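Local coordinates for afamin (PDB 6FAK), which carries hydrophobic molecules in body fluids, binding vitamin E and keeping lipidated Wnt proteins soluble and active, at residues T120-P123 with E124-C127; Y143-A146 with R147-F151; V254-I257 with R258-K262. All coordinates share one frame; numbering follows the deposited sequence.

Interaction 1: T120-P123 with E124-C127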
loop_
_atom_site.group_PDB
_atom_site.type_symbol
_atom_site.label_atom_id
_atom_site.label_comp_id
_atom_site.label_asym_id
_atom_site.label_seq_id
_atom_site.Cartn_x
_atom_site.Cartn_y
_atom_site.Cartn_z
ATOM N N THR A 120 5.034 13.154 19.449
ATOM C CA THR A 120 4.618 12.270 20.559
ATOM C C THR A 120 4.384 13.080 21.845
ATOM O O THR A 120 5.249 13.833 22.254
ATOM C CB THR A 120 5.670 11.181 20.873
ATOM O OG1 THR A 120 6.176 10.618 19.658
ATOM C CG2 THR A 120 5.049 10.068 21.738
ATOM N N LEU A 121 3.218 12.911 22.466
ATOM C CA LEU A 121 2.930 13.522 23.754
ATOM C C LEU A 121 3.581 12.729 24.868
ATOM O O LEU A 121 3.768 11.512 24.777
ATOM C CB LEU A 121 1.423 13.579 24.030
ATOM C CG LEU A 121 0.586 14.490 23.134
ATOM C CD1 LEU A 121 -0.877 14.061 23.141
ATOM C CD2 LEU A 121 0.740 15.946 23.552
ATOM N N ASP A 122 3.896 13.429 25.944
ATOM C CA ASP A 122 4.223 12.776 27.196
ATOM C C ASP A 122 3.046 11.863 27.607
ATOM O O ASP A 122 1.890 12.295 27.614
ATOM C CB ASP A 122 4.485 13.827 28.293
ATOM C CG ASP A 122 4.758 13.199 29.638
ATOM O OD1 ASP A 122 5.904 12.781 29.877
ATOM O OD2 ASP A 122 3.818 13.102 30.437
ATOM N N PRO A 123 3.333 10.609 27.980
ATOM C CA PRO A 123 2.254 9.668 28.337
ATOM C C PRO A 123 1.279 10.179 29.377
ATOM O O PRO A 123 0.081 9.960 29.229
ATOM C CB PRO A 123 2.982 8.440 28.870
ATOM C CG PRO A 123 4.388 8.604 28.486
ATOM C CD PRO A 123 4.667 10.015 28.123
ATOM N N GLU A 124 1.779 10.861 30.413
ATOM C CA GLU A 124 0.900 11.398 31.453
ATOM C C GLU A 124 0.025 12.547 30.931
ATOM O O GLU A 124 -1.182 12.576 31.184
ATOM C CB GLU A 124 1.683 11.794 32.724
ATOM C CG GLU A 124 2.073 10.594 33.599
ATOM C CD GLU A 124 3.361 9.906 33.166
ATOM O OE1 GLU A 124 4.329 10.643 32.852
ATOM O OE2 GLU A 124 3.401 8.642 33.159
ATOM N N GLU A 125 0.615 13.471 30.178
ATOM C CA GLU A 125 -0.190 14.544 29.524
ATOM C C GLU A 125 -1.150 14.003 28.445
ATOM O O GLU A 125 -2.286 14.462 28.325
ATOM C CB GLU A 125 0.706 15.635 28.936
ATOM C CG GLU A 125 1.470 16.422 29.986
ATOM C CD GLU A 125 0.600 17.321 30.856
ATOM O OE1 GLU A 125 1.059 17.705 31.957
ATOM O OE2 GLU A 125 -0.527 17.663 30.447
ATOM N N LYS A 126 -0.710 13.012 27.676
ATOM C CA LYS A 126 -1.602 12.343 26.731
ATOM C C LYS A 126 -2.838 11.815 27.446
ATOM O O LYS A 126 -3.973 11.971 26.965
ATOM C CB LYS A 126 -0.876 11.179 26.046
ATOM C CG LYS A 126 -1.656 10.443 24.981
ATOM C CD LYS A 126 -0.818 9.285 24.422
ATOM C CE LYS A 126 -0.719 9.303 22.908
ATOM N NZ LYS A 126 0.520 8.599 22.459
ATOM N N CYS A 127 -2.616 11.196 28.610
ATOM C CA CYS A 127 -3.725 10.612 29.364
ATOM C C CYS A 127 -4.607 11.689 29.962
ATOM O O CYS A 127 -5.837 11.598 29.876
ATOM C CB CYS A 127 -3.222 9.598 30.391
ATOM S SG CYS A 127 -2.599 8.107 29.601
#
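Asp122 OD2 takes the backbone N-H of Glu125 at 3.2 Å from OD2 to N, a fairly straight bond (161°) on the anti lone pair of that oxygen. The same OD2 also receives Glu124 N, but weakly, because the N-H there points well off the oxygen. One carboxylate oxygen thus serves two amides of the first helical turn, amides that have no preceding carbonyl of the helix to bind. The side chain is placed for this by its first torsion, with CG anti to the backbone N (chi1 177°), which swings the carboxylate back over the start of the helix. Aspartate suits the place twice over: its short chain just reaches the amides, and its negative charge probably interacts well with the positive end of the helix dipole. A like-charge approach of the Glu124 carboxylate holds for one of two modelled conformers and is doubtful.

Behind this cap the main chain takes over. Lys126 N donates to Asp122 O at 2.7 Å, almost straight, and Cys127 N to Pro123 O at 3.0 Å. Pro123, the first helical residue, suits its position because its nitrogen has no hydrogen to offer and its ring fixes a helical phi. Just before the cap, Leu121 CB rests 3.9 Å from Lys126 CB, an apolar touch across the turn.

Further out, Pro123 packs on Val178 and Leu181 of helix 177-209, and Cys127 is disulfide-bonded to Cys172. Together these features make a classical aspartate N-cap followed by proline, opening helix 123-132 of the disulfide-braced, all-helical albumin fold.

Interaction 2: Y143-A146 with R147-F151; sequences YEVA and RRNPF
Arg147 N still donates to Tyr143 O in the regular i to i+4 manner, 3.2 Å apart, but beyond it the helical bonding weakens, with Arg148 N reaching Val145 O only poorly and Asn149 N turning to Ala146 O. This is the C-terminal end of helix 134-148 in the first albumin repeat, and the side chains of its last turn form a salt-bridge network around Glu144.

Arg147 lies over the Tyr143 ring. Its CD sits 3.7 Å from the ring centroid, close to the normal, in a CH-pi contact, and the guanidinium continues outward nearly parallel to the ring (8° between planes), with Tyr143 OH above its centre. Arg147 CG stands between the backbone N and the carbonyl carbon (chi1 64°), and a bend at chi3 brings the chain over the tyrosine. A long chain with a flat cationic end suits this place: NH1 makes a weak salt bridge to Glu144 OE1, while NH2 binds Gln35 O. Tyr143 OH in turn is hydrogen-bonded to Ala37 O, so both polar ends tie the helix to the chain after helix 22-33.

Glu144 OE1 is gripped more firmly by Arg148 NH1, at 2.7 Å, on the anti side of the carboxylate. A single water donates to this oxygen and accepts from Arg148 NH2, which also reaches Pro116 O. The buried acid is thus met by two arginines, whose positive charges would probably favour its ionised form. Ala146, small enough for a close helix approach, packs on Ala31 and Leu157.

Arg148 NH1 also donates to Glu144 O (3.0 Å), and Asn149 ND2 donates to another late carbonyl, Val145 O, at 2.8 Å with the acceptor in its amide plane.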
loop_
_atom_site.group_PDB
_atom_site.type_symbol
_atom_site.label_atom_id
_atom_site.label_comp_id
_atom_site.label_asym_id
_atom_site.label_seq_id
_atom_site.Cartn_x
_atom_site.Cartn_y
_atom_site.Cartn_z
ATOM N N TYR A 143 -5.452 14.723 12.217
ATOM C CA TYR A 143 -4.616 15.654 11.456
ATOM C C TYR A 143 -3.212 15.116 11.189
ATOM O O TYR A 143 -2.741 15.145 10.044
ATOM C CB TYR A 143 -4.545 16.993 12.191
ATOM C CG TYR A 143 -3.504 17.969 11.775
ATOM C CD1 TYR A 143 -3.631 18.680 10.596
ATOM C CD2 TYR A 143 -2.406 18.248 12.597
ATOM C CE1 TYR A 143 -2.670 19.605 10.202
ATOM C CE2 TYR A 143 -1.447 19.189 12.229
ATOM C CZ TYR A 143 -1.602 19.881 11.042
ATOM O OH TYR A 143 -0.682 20.814 10.683
ATOM N N GLU A 144 -2.525 14.665 12.241
ATOM C CA GLU A 144 -1.124 14.302 12.136
ATOM C C GLU A 144 -0.969 13.010 11.338
ATOM O O GLU A 144 -0.040 12.893 10.488
ATOM C CB GLU A 144 -0.443 14.208 13.518
ATOM C CG GLU A 144 -0.363 15.532 14.334
ATOM C CD GLU A 144 0.537 16.629 13.771
ATOM O OE1 GLU A 144 1.182 16.427 12.724
ATOM O OE2 GLU A 144 0.605 17.730 14.405
ATOM N N VAL A 145 -1.911 12.086 11.515
ATOM C CA VAL A 145 -1.908 10.838 10.750
ATOM C C VAL A 145 -2.228 11.055 9.266
ATOM O O VAL A 145 -1.517 10.562 8.385
ATOM C CB VAL A 145 -2.810 9.774 11.415
ATOM C CG1 VAL A 145 -2.800 8.500 10.594
ATOM C CG2 VAL A 145 -2.244 9.421 12.798
ATOM N N ALA A 146 -3.267 11.835 8.969
ATOM C CA ALA A 146 -3.726 12.011 7.595
ATOM C C ALA A 146 -2.722 12.747 6.694
ATOM O O ALA A 146 -2.488 12.345 5.571
ATOM C CB ALA A 146 -5.050 12.725 7.575
ATOM N N ARG A 147 -2.076 13.787 7.217
ATOM C CA ARG A 147 -1.063 14.508 6.432
ATOM C C ARG A 147 0.143 13.650 6.124
ATOM O O ARG A 147 0.783 13.856 5.088
ATOM C CB ARG A 147 -0.657 15.849 7.101
ATOM C CG ARG A 147 0.032 15.716 8.460
ATOM C CD ARG A 147 -0.154 16.978 9.326
ATOM N NE ARG A 147 0.381 18.162 8.642
ATOM C CZ ARG A 147 1.399 18.907 9.042
ATOM N NH1 ARG A 147 2.014 18.642 10.196
ATOM N NH2 ARG A 147 1.812 19.917 8.286
ATOM N N ARG A 148 0.403 12.653 6.975
ATOM C CA ARG A 148 1.504 11.706 6.738
ATOM C C ARG A 148 1.095 10.472 5.935
ATOM O O ARG A 148 1.961 9.710 5.545
ATOM C CB ARG A 148 2.139 11.269 8.053
ATOM C CG ARG A 148 3.004 12.362 8.711
ATOM C CD ARG A 148 3.341 12.033 10.180
ATOM N NE ARG A 148 4.165 13.104 10.769
ATOM C CZ ARG A 148 3.701 14.237 11.254
ATOM N NH1 ARG A 148 2.382 14.450 11.343
ATOM N NH2 ARG A 148 4.552 15.189 11.650
ATOM N N ASN A 149 -0.197 10.312 5.675
ATOM C CA ASN A 149 -0.757 9.142 4.970
ATOM C C ASN A 149 -1.798 9.665 3.967
ATOM O O ASN A 149 -3.000 9.407 4.112
ATOM C CB ASN A 149 -1.369 8.140 5.988
ATOM C CG ASN A 149 -0.337 7.535 6.882
ATOM O OD1 ASN A 149 0.285 6.572 6.498
ATOM N ND2 ASN A 149 -0.095 8.144 8.076
ATOM N N PRO A 150 -1.349 10.422 2.960
ATOM C CA PRO A 150 -2.297 11.189 2.159
ATOM C C PRO A 150 -3.195 10.367 1.255
ATOM O O PRO A 150 -4.156 10.931 0.756
ATOM C CB PRO A 150 -1.383 12.029 1.243
ATOM C CG PRO A 150 -0.072 11.320 1.234
ATOM C CD PRO A 150 0.042 10.695 2.579
ATOM N N PHE A 151 -2.848 9.085 1.026
ATOM C CA PHE A 151 -3.631 8.242 0.124
ATOM C C PHE A 151 -4.508 7.247 0.851
ATOM O O PHE A 151 -5.287 6.579 0.190
ATOM C CB PHE A 151 -2.730 7.522 -0.846
ATOM C CG PHE A 151 -1.954 8.452 -1.717
ATOM C CD1 PHE A 151 -2.598 9.166 -2.693
ATOM C CD2 PHE A 151 -0.579 8.617 -1.544
ATOM C CE1 PHE A 151 -1.938 10.068 -3.462
ATOM C CE2 PHE A 151 0.093 9.514 -2.330
ATOM C CZ PHE A 151 -0.588 10.228 -3.290
HETATM O O HOH W 1 3.522 17.653 12.663
#

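Interaction 3: V254-I257 with R258-K262; sequences VQCI and RDTSK
Gln255 and Asp259, one helical turn apart, meet through a weak hydrogen bond from Gln255 NE2 to Asp259 OD1, 3.1 Å long but well bent (127°), with amide and carboxylate planes steeply inclined. The glutamine reaches its partner by a bend at chi2 (61°), which turns the amide along the helix toward the acid. Replacing it by a leucine would probably leave Asp259 OD1 without this donor and the carboxylate freer to turn.

The backbone acceptors are filled in order. Arg258 N donates to Val254 O at 3.0 Å, Asp259 N to Gln255 O at 2.8 Å and Ser261 N to Ile257 O at 2.9 Å. Cys256 O takes Thr260 N, and Thr260 OG1 also lies 2.8 Å from Cys256 O; Asn244 OD1 is within reach of the same single hydroxyl proton, so the choice of acceptor is not settled. Ser261 OG finds Thr14 OG1. Arg258 stretches its chain so that Val254 CG1 sits 3.7 Å over one face of the guanidinium, at CZ, while NH2 is held by Gln15 OE1.

Within the region that forms the pocket for hydrophobic ligands, helix 253-268 is pinned to helix 231-250 by the Cys256-Cys248 disulfide. Val254, Gln255 and Arg258 touch Pro69 of helix 69-78, and Ile257 packs against Ile18 of helix 13-20 and Leu158 of helix 154-171.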
loop_
_atom_site.group_PDB
_atom_site.type_symbol
_atom_site.label_atom_id
_atom_site.label_comp_id
_atom_site.label_asym_id
_atom_site.label_seq_id
_atom_site.Cartn_x
_atom_site.Cartn_y
_atom_site.Cartn_z
ATOM N N VAL A 254 -15.936 12.095 1.490
ATOM C CA VAL A 254 -17.393 11.867 1.564
ATOM C C VAL A 254 -17.891 10.788 0.585
ATOM O O VAL A 254 -18.578 9.849 0.984
ATOM C CB VAL A 254 -18.185 13.198 1.372
ATOM C CG1 VAL A 254 -19.680 12.944 1.348
ATOM C CG2 VAL A 254 -17.836 14.167 2.488
ATOM N N GLN A 255 -17.526 10.916 -0.682
ATOM C CA GLN A 255 -17.909 9.924 -1.676
ATOM C C GLN A 255 -17.337 8.536 -1.357
ATOM O O GLN A 255 -17.973 7.503 -1.610
ATOM C CB GLN A 255 -17.446 10.349 -3.073
ATOM C CG GLN A 255 -18.138 9.598 -4.202
ATOM C CD GLN A 255 -19.661 9.829 -4.186
ATOM O OE1 GLN A 255 -20.144 10.891 -3.788
ATOM N NE2 GLN A 255 -20.398 8.810 -4.529
ATOM N N CYS A 256 -16.114 8.519 -0.855
ATOM C CA CYS A 256 -15.469 7.287 -0.444
ATOM C C CYS A 256 -16.286 6.560 0.621
ATOM O O CYS A 256 -16.548 5.352 0.488
ATOM C CB CYS A 256 -14.034 7.572 0.035
ATOM S SG CYS A 256 -13.000 6.156 0.474
ATOM N N ILE A 257 -16.658 7.293 1.674
ATOM C CA ILE A 257 -17.472 6.735 2.768
ATOM C C ILE A 257 -18.807 6.211 2.229
ATOM O O ILE A 257 -19.145 5.068 2.500
ATOM C CB ILE A 257 -17.648 7.737 3.968
ATOM C CG1 ILE A 257 -16.341 7.897 4.723
ATOM C CG2 ILE A 257 -18.702 7.251 4.949
ATOM C CD1 ILE A 257 -16.213 9.178 5.522
ATOM N N ARG A 258 -19.500 7.032 1.442
ATOM C CA ARG A 258 -20.767 6.644 0.785
ATOM C C ARG A 258 -20.646 5.418 -0.089
ATOM O O ARG A 258 -21.483 4.542 -0.017
ATOM C CB ARG A 258 -21.322 7.773 -0.110
ATOM C CG ARG A 258 -21.918 8.933 0.679
ATOM C CD ARG A 258 -22.562 9.995 -0.212
ATOM N NE ARG A 258 -23.022 11.137 0.589
ATOM C CZ ARG A 258 -23.176 12.402 0.176
ATOM N NH1 ARG A 258 -22.896 12.758 -1.078
ATOM N NH2 ARG A 258 -23.596 13.316 1.024
ATOM N N ASP A 259 -19.653 5.381 -0.964
ATOM C CA ASP A 259 -19.461 4.214 -1.839
ATOM C C ASP A 259 -19.020 2.978 -1.073
ATOM O O ASP A 259 -19.403 1.881 -1.460
ATOM C CB ASP A 259 -18.489 4.484 -3.010
ATOM C CG ASP A 259 -19.001 5.527 -3.973
ATOM O OD1 ASP A 259 -20.190 5.829 -3.897
ATOM O OD2 ASP A 259 -18.222 6.052 -4.809
ATOM N N THR A 260 -18.190 3.123 -0.032
ATOM C CA THR A 260 -17.816 1.989 0.798
ATOM C C THR A 260 -19.085 1.401 1.481
ATOM O O THR A 260 -19.317 0.203 1.429
ATOM C CB THR A 260 -16.769 2.400 1.850
ATOM O OG1 THR A 260 -15.564 2.833 1.191
ATOM C CG2 THR A 260 -16.420 1.235 2.809
ATOM N N SER A 261 -19.918 2.267 2.044
ATOM C CA SER A 261 -21.164 1.829 2.656
ATOM C C SER A 261 -22.088 1.112 1.640
ATOM O O SER A 261 -22.669 0.063 1.933
ATOM C CB SER A 261 -21.871 3.008 3.322
ATOM O OG SER A 261 -23.171 2.633 3.684
ATOM N N LYS A 262 -22.177 1.633 0.433
ATOM C CA LYS A 262 -22.916 0.942 -0.635
ATOM C C LYS A 262 -22.391 -0.490 -0.902
ATOM O O LYS A 262 -23.178 -1.423 -1.029
ATOM C CB LYS A 262 -22.875 1.766 -1.920
ATOM C CG LYS A 262 -23.750 1.236 -3.065
ATOM C CD LYS A 262 -23.772 2.215 -4.231
ATOM C CE LYS A 262 -24.830 1.842 -5.260
ATOM N NZ LYS A 262 -24.716 2.628 -6.535
#

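From the N terminus the three contacts come strictly in series; none nests within or crosses another, and each closes only a short turn of continuous chain. Interaction 1 starts helix 123-132, and interaction 2 finishes helix 134-148, the next helix along, their centres about 20 Å apart without touching. Both belong to the first albumin repeat, where they join these helices to helix 177-209 and to helices 22-33 and 154-171 respectively. Interaction 3 lies inside helix 253-268 of the second repeat, its nearest atoms about 8 Å from interaction 2. Helix 154-171 touches both, so it links residues 143-151 to residues 254-262 across the two repeats.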